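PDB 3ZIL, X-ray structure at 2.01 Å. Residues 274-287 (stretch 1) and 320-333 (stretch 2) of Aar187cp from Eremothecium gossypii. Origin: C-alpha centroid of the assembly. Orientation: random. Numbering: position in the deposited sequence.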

# COMPACT_ATOMS: atom_id res chain seq x y z
N LYS A 274 -0.43 -11.59 -15.40
CA LYS A 274 0.54 -10.92 -16.22
C LYS A 274 -0.02 -9.60 -16.82
O LYS A 274 0.72 -8.67 -17.04
CB LYS A 274 1.19 -11.84 -17.24
CG LYS A 274 2.26 -12.81 -16.70
CD LYS A 274 3.04 -13.36 -17.90
CE LYS A 274 3.40 -14.84 -17.81
NZ LYS A 274 4.51 -15.17 -18.77
N THR A 275 -1.32 -9.53 -17.03
CA THR A 275 -1.93 -8.42 -17.73
C THR A 275 -2.00 -7.20 -16.82
O THR A 275 -1.51 -6.16 -17.18
CB THR A 275 -3.30 -8.81 -18.26
OG1 THR A 275 -3.10 -9.78 -19.29
CG2 THR A 275 -4.00 -7.61 -18.86
N ASN A 276 -2.58 -7.38 -15.64
CA ASN A 276 -2.56 -6.36 -14.63
C ASN A 276 -1.19 -5.83 -14.27
O ASN A 276 -1.01 -4.63 -14.09
CB ASN A 276 -3.30 -6.81 -13.40
CG ASN A 276 -4.77 -6.86 -13.63
OD1 ASN A 276 -5.30 -6.23 -14.58
ND2 ASN A 276 -5.47 -7.61 -12.79
N LEU A 277 -0.21 -6.72 -14.19
CA LEU A 277 1.16 -6.35 -13.99
C LEU A 277 1.70 -5.47 -15.13
O LEU A 277 2.42 -4.49 -14.88
CB LEU A 277 2.01 -7.61 -13.97
CG LEU A 277 3.53 -7.32 -13.94
CD1 LEU A 277 3.89 -6.87 -12.51
CD2 LEU A 277 4.45 -8.47 -14.39
N LEU A 278 1.44 -5.86 -16.38
CA LEU A 278 1.94 -5.05 -17.44
C LEU A 278 1.21 -3.73 -17.42
O LEU A 278 1.84 -2.69 -17.68
CB LEU A 278 1.68 -5.71 -18.80
CG LEU A 278 2.60 -6.83 -19.20
CD1 LEU A 278 1.97 -7.39 -20.48
CD2 LEU A 278 4.02 -6.33 -19.51
N ILE A 279 -0.11 -3.75 -17.16
CA ILE A 279 -0.84 -2.46 -17.14
C ILE A 279 -0.25 -1.55 -16.05
O ILE A 279 -0.04 -0.35 -16.25
CB ILE A 279 -2.36 -2.67 -16.89
CG1 ILE A 279 -3.06 -3.28 -18.17
CG2 ILE A 279 -3.01 -1.33 -16.47
CD1 ILE A 279 -4.49 -3.80 -17.92
N LEU A 280 -0.01 -2.10 -14.86
CA LEU A 280 0.53 -1.25 -13.80
C LEU A 280 2.01 -0.75 -14.09
O LEU A 280 2.34 0.44 -13.87
CB LEU A 280 0.46 -2.00 -12.41
CG LEU A 280 -0.93 -2.26 -11.88
CD1 LEU A 280 -0.83 -3.27 -10.72
CD2 LEU A 280 -1.54 -0.94 -11.38
N GLN A 281 2.90 -1.65 -14.59
CA GLN A 281 4.20 -1.16 -15.02
C GLN A 281 4.14 -0.10 -16.13
O GLN A 281 4.88 0.88 -16.10
CB GLN A 281 5.09 -2.33 -15.49
CG GLN A 281 5.25 -3.42 -14.44
CD GLN A 281 6.21 -4.58 -14.84
OE1 GLN A 281 6.38 -4.90 -16.00
NE2 GLN A 281 6.85 -5.16 -13.84
N LEU A 282 3.24 -0.28 -17.12
CA LEU A 282 3.09 0.75 -18.17
C LEU A 282 2.49 2.06 -17.59
O LEU A 282 2.91 3.12 -17.94
CB LEU A 282 2.22 0.24 -19.33
CG LEU A 282 2.95 -0.81 -20.19
CD1 LEU A 282 2.00 -1.75 -20.96
CD2 LEU A 282 3.96 -0.17 -21.17
N GLY A 283 1.51 1.94 -16.71
CA GLY A 283 0.94 3.10 -16.04
C GLY A 283 2.07 3.80 -15.30
O GLY A 283 2.16 5.03 -15.32
N LEU A 284 2.97 3.03 -14.68
CA LEU A 284 4.07 3.72 -13.95
C LEU A 284 5.06 4.39 -14.95
O LEU A 284 5.43 5.55 -14.77
CB LEU A 284 4.74 2.80 -12.93
CG LEU A 284 5.98 3.38 -12.27
CD1 LEU A 284 5.60 4.64 -11.49
CD2 LEU A 284 6.62 2.36 -11.37
N LEU A 285 5.50 3.62 -15.97
CA LEU A 285 6.20 4.24 -17.09
C LEU A 285 5.55 5.57 -17.58
O LEU A 285 6.26 6.59 -17.74
CB LEU A 285 6.37 3.29 -18.25
CG LEU A 285 7.47 2.25 -17.91
CD1 LEU A 285 7.42 1.05 -18.83
CD2 LEU A 285 8.82 2.97 -17.96
N LEU A 286 4.26 5.52 -17.86
CA LEU A 286 3.51 6.68 -18.38
C LEU A 286 3.63 7.91 -17.47
O LEU A 286 3.88 9.03 -17.96
CB LEU A 286 2.03 6.30 -18.64
CG LEU A 286 1.17 7.45 -19.28
CD1 LEU A 286 1.64 7.74 -20.70
CD2 LEU A 286 -0.32 7.07 -19.31
N ASN A 287 3.46 7.67 -16.17
CA ASN A 287 3.61 8.68 -15.16
C ASN A 287 5.00 9.32 -15.28
O ASN A 287 5.14 10.53 -15.22
CB ASN A 287 3.34 8.14 -13.75
CG ASN A 287 2.00 8.66 -13.19
OD1 ASN A 287 1.18 9.23 -13.95
ND2 ASN A 287 1.77 8.46 -11.88
N SER A 320 -6.31 -4.44 -27.50
CA SER A 320 -6.61 -4.45 -26.06
C SER A 320 -6.03 -3.21 -25.40
O SER A 320 -5.08 -2.56 -25.91
CB SER A 320 -5.92 -5.65 -25.44
OG SER A 320 -4.53 -5.56 -25.81
N PHE A 321 -6.58 -2.89 -24.24
CA PHE A 321 -6.09 -1.78 -23.43
C PHE A 321 -4.55 -1.88 -23.24
O PHE A 321 -3.83 -0.92 -23.44
CB PHE A 321 -6.79 -1.80 -22.09
CG PHE A 321 -6.42 -0.66 -21.19
CD1 PHE A 321 -6.86 0.62 -21.47
CD2 PHE A 321 -5.64 -0.88 -20.08
CE1 PHE A 321 -6.55 1.67 -20.65
CE2 PHE A 321 -5.34 0.18 -19.22
CZ PHE A 321 -5.79 1.44 -19.51
N VAL A 322 -4.04 -3.06 -22.90
CA VAL A 322 -2.60 -3.15 -22.69
C VAL A 322 -1.75 -2.75 -23.90
O VAL A 322 -0.77 -2.04 -23.74
CB VAL A 322 -2.06 -4.49 -22.13
CG1 VAL A 322 -0.92 -4.19 -21.20
CG2 VAL A 322 -3.09 -5.25 -21.35
N LEU A 323 -2.13 -3.22 -25.10
CA LEU A 323 -1.42 -2.81 -26.28
C LEU A 323 -1.55 -1.31 -26.54
O LEU A 323 -0.59 -0.69 -26.95
CB LEU A 323 -1.86 -3.61 -27.52
CG LEU A 323 -1.08 -3.23 -28.77
CD1 LEU A 323 0.43 -3.17 -28.54
CD2 LEU A 323 -1.41 -4.18 -29.91
N GLN A 324 -2.73 -0.74 -26.32
CA GLN A 324 -2.91 0.71 -26.48
C GLN A 324 -2.03 1.52 -25.57
O GLN A 324 -1.44 2.52 -25.97
CB GLN A 324 -4.37 1.05 -26.22
CG GLN A 324 -5.19 0.61 -27.45
CD GLN A 324 -6.66 0.60 -27.14
OE1 GLN A 324 -7.06 0.26 -26.01
NE2 GLN A 324 -7.49 0.96 -28.12
N LEU A 325 -1.95 1.05 -24.33
CA LEU A 325 -1.13 1.69 -23.33
C LEU A 325 0.35 1.55 -23.76
O LEU A 325 1.15 2.49 -23.68
CB LEU A 325 -1.45 0.95 -21.99
CG LEU A 325 -0.91 1.59 -20.70
CD1 LEU A 325 -1.10 3.12 -20.69
CD2 LEU A 325 -1.52 0.88 -19.48
N PHE A 326 0.73 0.37 -24.25
CA PHE A 326 2.11 0.19 -24.67
C PHE A 326 2.48 1.20 -25.75
O PHE A 326 3.59 1.73 -25.76
CB PHE A 326 2.33 -1.25 -25.17
CG PHE A 326 3.71 -1.49 -25.69
CD1 PHE A 326 4.70 -1.90 -24.86
CD2 PHE A 326 4.02 -1.27 -27.03
CE1 PHE A 326 6.00 -2.10 -25.32
CE2 PHE A 326 5.31 -1.41 -27.50
CZ PHE A 326 6.30 -1.86 -26.65
N LEU A 327 1.56 1.41 -26.70
CA LEU A 327 1.84 2.28 -27.85
C LEU A 327 1.97 3.75 -27.41
O LEU A 327 2.75 4.51 -27.95
CB LEU A 327 0.70 2.17 -28.85
CG LEU A 327 0.62 0.83 -29.60
CD1 LEU A 327 -0.56 0.78 -30.59
CD2 LEU A 327 1.90 0.49 -30.31
N LEU A 328 1.11 4.15 -26.47
CA LEU A 328 1.19 5.48 -25.91
C LEU A 328 2.56 5.67 -25.24
O LEU A 328 3.20 6.72 -25.43
CB LEU A 328 0.02 5.73 -24.92
CG LEU A 328 0.05 7.01 -24.10
CD1 LEU A 328 0.17 8.24 -24.97
CD2 LEU A 328 -1.20 7.10 -23.21
N VAL A 329 2.97 4.70 -24.43
CA VAL A 329 4.21 4.87 -23.70
C VAL A 329 5.35 4.91 -24.74
O VAL A 329 6.23 5.78 -24.68
CB VAL A 329 4.43 3.76 -22.64
CG1 VAL A 329 5.90 3.70 -22.21
CG2 VAL A 329 3.46 3.92 -21.43
N TYR A 330 5.29 4.01 -25.72
CA TYR A 330 6.21 4.02 -26.87
C TYR A 330 6.31 5.39 -27.62
O TYR A 330 7.39 5.88 -27.90
CB TYR A 330 5.88 2.89 -27.85
CG TYR A 330 6.85 2.95 -29.02
CD1 TYR A 330 8.23 2.75 -28.82
CD2 TYR A 330 6.40 3.25 -30.30
CE1 TYR A 330 9.11 2.85 -29.89
CE2 TYR A 330 7.27 3.34 -31.36
CZ TYR A 330 8.62 3.14 -31.14
OH TYR A 330 9.47 3.24 -32.21
N ALA A 331 5.18 6.00 -27.93
CA ALA A 331 5.14 7.29 -28.63
C ALA A 331 5.95 8.32 -27.83
O ALA A 331 6.69 9.13 -28.42
CB ALA A 331 3.71 7.75 -28.79
N TYR A 332 5.83 8.28 -26.48
CA TYR A 332 6.64 9.17 -25.61
C TYR A 332 8.13 8.86 -25.72
O TYR A 332 8.99 9.77 -25.83
CB TYR A 332 6.15 9.12 -24.12
CG TYR A 332 4.98 10.09 -23.86
CD1 TYR A 332 5.21 11.42 -23.71
CD2 TYR A 332 3.66 9.64 -23.77
CE1 TYR A 332 4.19 12.32 -23.52
CE2 TYR A 332 2.64 10.52 -23.52
CZ TYR A 332 2.92 11.88 -23.38
OH TYR A 332 1.93 12.82 -23.17
N SER A 333 8.46 7.57 -25.76
CA SER A 333 9.85 7.17 -25.85
C SER A 333 10.48 7.62 -27.22
O SER A 333 11.48 8.37 -27.28
CB SER A 333 9.98 5.68 -25.66
OG SER A 333 11.35 5.37 -25.78

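How do the two backbones lie against each other? Stretch 1 is helical throughout and stretch 2 from Phe321 onward, running in roughly the same direction with an angle of 27° between their axes and a closest approach of 9.6 Å. The CA atoms of Leu286 and Val329 stand 5.7 Å apart, and those of Ile279 and Val322 5.9 Å. Backbone hydrogen bonds stay within each helix, so the contact is made mostly by side chains. Ser320 caps the second helix, its OG accepting a weak 3.4 Å hydrogen bond from Leu323 N.

How do the side chains mesh? They pack as knobs into holes from both sides. Val322 sits among Thr275, Leu278, Ile279 and Leu282, its CG2 3.5 Å from Thr275 CG2. Leu282 in turn enters the hole formed by Val322, Leu325, Phe326 and Val329, with its CB 3.7 Å from Leu325 CG. Leu325 sits among Ile279, Leu282, Gly283 and Leu286, with its CD2 4.2 Å from Gly283 N.

What chemistry holds the contact? No hydrogen bond crosses it; apolar surfaces pack together and exclude water. Ile279 CD1 meets the edge of the Phe321 ring, 3.8 Å from CD2 of Phe321, while Leu286 CD1 reaches Leu328 CG at 3.8 Å.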